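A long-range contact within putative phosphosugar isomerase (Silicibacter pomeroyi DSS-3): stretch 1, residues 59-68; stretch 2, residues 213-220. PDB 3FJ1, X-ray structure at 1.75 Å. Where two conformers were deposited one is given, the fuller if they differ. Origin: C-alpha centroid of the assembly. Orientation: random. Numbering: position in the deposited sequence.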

# COMPACT_ATOMS: atom_id res chain seq x y z
N THR A 59 2.64 -6.79 -5.50
CA THR A 59 2.46 -5.55 -6.26
C THR A 59 3.01 -5.70 -7.67
O THR A 59 2.35 -5.34 -8.65
CB THR A 59 3.12 -4.38 -5.55
OG1 THR A 59 2.53 -4.23 -4.25
CG2 THR A 59 3.00 -3.06 -6.38
N TYR A 60 4.23 -6.23 -7.78
CA TYR A 60 4.87 -6.54 -9.06
C TYR A 60 3.95 -7.42 -9.94
O TYR A 60 3.63 -7.07 -11.07
CB TYR A 60 6.21 -7.20 -8.77
CG TYR A 60 7.22 -7.29 -9.89
CD1 TYR A 60 6.86 -7.39 -11.21
CD2 TYR A 60 8.58 -7.42 -9.58
CE1 TYR A 60 7.82 -7.54 -12.22
CE2 TYR A 60 9.52 -7.59 -10.57
CZ TYR A 60 9.14 -7.64 -11.88
OH TYR A 60 10.10 -7.80 -12.83
N LEU A 61 3.47 -8.52 -9.37
CA LEU A 61 2.61 -9.44 -10.08
C LEU A 61 1.22 -8.87 -10.41
O LEU A 61 0.64 -9.30 -11.40
CB LEU A 61 2.51 -10.75 -9.34
CG LEU A 61 3.83 -11.53 -9.16
CD1 LEU A 61 3.55 -12.82 -8.33
CD2 LEU A 61 4.53 -11.82 -10.49
N SER A 62 0.74 -7.89 -9.64
CA SER A 62 -0.53 -7.24 -9.92
C SER A 62 -0.40 -6.42 -11.20
O SER A 62 -1.24 -6.51 -12.09
CB SER A 62 -0.99 -6.38 -8.75
OG SER A 62 -1.14 -7.18 -7.60
N TYR A 63 0.67 -5.63 -11.31
CA TYR A 63 0.92 -4.91 -12.58
C TYR A 63 1.05 -5.88 -13.75
O TYR A 63 0.44 -5.67 -14.81
CB TYR A 63 2.19 -4.06 -12.51
CG TYR A 63 1.93 -2.73 -11.87
CD1 TYR A 63 1.31 -1.72 -12.59
CD2 TYR A 63 2.25 -2.51 -10.53
CE1 TYR A 63 1.02 -0.49 -12.00
CE2 TYR A 63 2.00 -1.26 -9.93
CZ TYR A 63 1.36 -0.27 -10.66
OH TYR A 63 1.09 0.94 -10.04
N ALA A 64 1.82 -6.95 -13.55
CA ALA A 64 2.05 -7.95 -14.60
C ALA A 64 0.73 -8.58 -15.04
O ALA A 64 0.48 -8.73 -16.21
CB ALA A 64 3.05 -9.05 -14.11
N ALA A 65 -0.13 -8.97 -14.10
CA ALA A 65 -1.41 -9.61 -14.49
C ALA A 65 -2.36 -8.65 -15.23
O ALA A 65 -3.08 -9.02 -16.18
CB ALA A 65 -2.10 -10.16 -13.30
N GLU A 66 -2.41 -7.42 -14.74
CA GLU A 66 -3.23 -6.39 -15.33
C GLU A 66 -2.72 -6.04 -16.72
O GLU A 66 -3.51 -5.99 -17.64
CB GLU A 66 -3.30 -5.17 -14.40
CG GLU A 66 -4.23 -5.48 -13.20
CD GLU A 66 -4.27 -4.41 -12.09
OE1 GLU A 66 -3.61 -3.35 -12.21
OE2 GLU A 66 -4.97 -4.68 -11.09
N LEU A 67 -1.41 -5.87 -16.88
CA LEU A 67 -0.83 -5.53 -18.21
C LEU A 67 -0.87 -6.68 -19.23
O LEU A 67 -1.10 -6.45 -20.43
CB LEU A 67 0.59 -4.98 -18.06
CG LEU A 67 0.75 -3.70 -17.22
CD1 LEU A 67 2.21 -3.25 -17.12
CD2 LEU A 67 -0.12 -2.57 -17.73
N LEU A 68 -0.66 -7.91 -18.78
CA LEU A 68 -0.70 -9.10 -19.69
C LEU A 68 -2.07 -9.66 -20.00
O LEU A 68 -2.36 -10.04 -21.14
CB LEU A 68 0.07 -10.26 -19.09
CG LEU A 68 1.56 -10.24 -19.16
CD1 LEU A 68 2.04 -11.43 -18.28
CD2 LEU A 68 2.12 -10.35 -20.62
N ARG A 213 7.58 3.97 -11.22
CA ARG A 213 6.39 4.41 -11.93
C ARG A 213 5.83 3.17 -12.64
O ARG A 213 6.52 2.54 -13.42
CB ARG A 213 6.73 5.53 -12.91
CG ARG A 213 5.56 6.09 -13.75
CD ARG A 213 4.45 6.66 -12.85
NE ARG A 213 3.47 7.47 -13.59
CZ ARG A 213 2.23 7.71 -13.16
NH1 ARG A 213 1.80 7.16 -12.04
NH2 ARG A 213 1.40 8.45 -13.86
N GLY A 214 4.56 2.84 -12.38
CA GLY A 214 4.02 1.59 -12.90
C GLY A 214 4.71 0.38 -12.24
O GLY A 214 4.97 0.37 -11.04
N THR A 215 5.03 -0.62 -13.05
CA THR A 215 5.57 -1.91 -12.55
C THR A 215 6.76 -1.73 -11.62
O THR A 215 6.83 -2.39 -10.54
CB THR A 215 5.90 -2.86 -13.71
OG1 THR A 215 4.79 -2.92 -14.61
CG2 THR A 215 6.28 -4.28 -13.23
N SER A 216 7.67 -0.80 -11.95
CA SER A 216 8.90 -0.63 -11.19
C SER A 216 8.67 -0.06 -9.78
O SER A 216 9.57 -0.07 -8.94
CB SER A 216 9.87 0.26 -11.97
OG SER A 216 9.45 1.61 -11.95
N LEU A 217 7.47 0.47 -9.53
CA LEU A 217 7.13 0.89 -8.18
C LEU A 217 7.25 -0.25 -7.19
O LEU A 217 7.59 -0.03 -6.04
CB LEU A 217 5.73 1.50 -8.10
CG LEU A 217 5.36 2.19 -6.78
CD1 LEU A 217 6.34 3.27 -6.30
CD2 LEU A 217 3.94 2.79 -6.96
N ALA A 218 7.02 -1.48 -7.64
CA ALA A 218 7.11 -2.66 -6.75
C ALA A 218 8.54 -2.88 -6.27
O ALA A 218 8.78 -3.14 -5.09
CB ALA A 218 6.54 -3.93 -7.45
N VAL A 219 9.51 -2.77 -7.18
CA VAL A 219 10.94 -2.92 -6.79
C VAL A 219 11.43 -1.64 -6.08
O VAL A 219 12.30 -1.72 -5.25
CB VAL A 219 11.90 -3.34 -7.99
CG1 VAL A 219 11.52 -4.73 -8.56
CG2 VAL A 219 11.97 -2.26 -9.05
N SER A 220 10.87 -0.46 -6.38
CA SER A 220 11.20 0.74 -5.63
C SER A 220 10.78 0.54 -4.14
O SER A 220 11.51 0.88 -3.21
CB SER A 220 10.48 1.96 -6.23
OG SER A 220 10.83 3.15 -5.53

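No hydrogen bond crosses this contact; packing alone joins the two stretches, which bury 399 Å² between them. Arg213 points away and stays out of it, its N instead bonding Ser216 OG (3.1 Å), which braces the turn from within. Gly214 follows with a positive phi of 67°, a conformation that favours glycine. Its carbonyl O lies over one face of the Tyr63 ring, 3.6 Å from CE2, and also accepts the backbone bond from Leu217 N (2.9 Å), so a single oxygen both shapes the turn and meets the helix.

Thr215 is the most covered residue of the contact. Its CA sits over the same face of Tyr63, 4.2 Å from the ring centroid, in a CH-pi contact. In the m rotamer, its OG1 lies 3.5 Å from Tyr63 CB and 3.6 Å from Leu67 CD1, while CG2 reaches Tyr60 CE1 at 3.7 Å; a compact, branched side chain thus touches three residues on successive turns of the helix.

Ser216 points away. At Ala218 the backbones draw closest, CA to CA 5.0 Å from Tyr60, and a lone methyl suits the gap: CB lies 3.3 Å from Tyr60 N and 3.8 Å from Thr59 CG2. Val219 CG1 then packs against Tyr60 CE2 at 4.0 Å, extending the apolar surface around that buried ring.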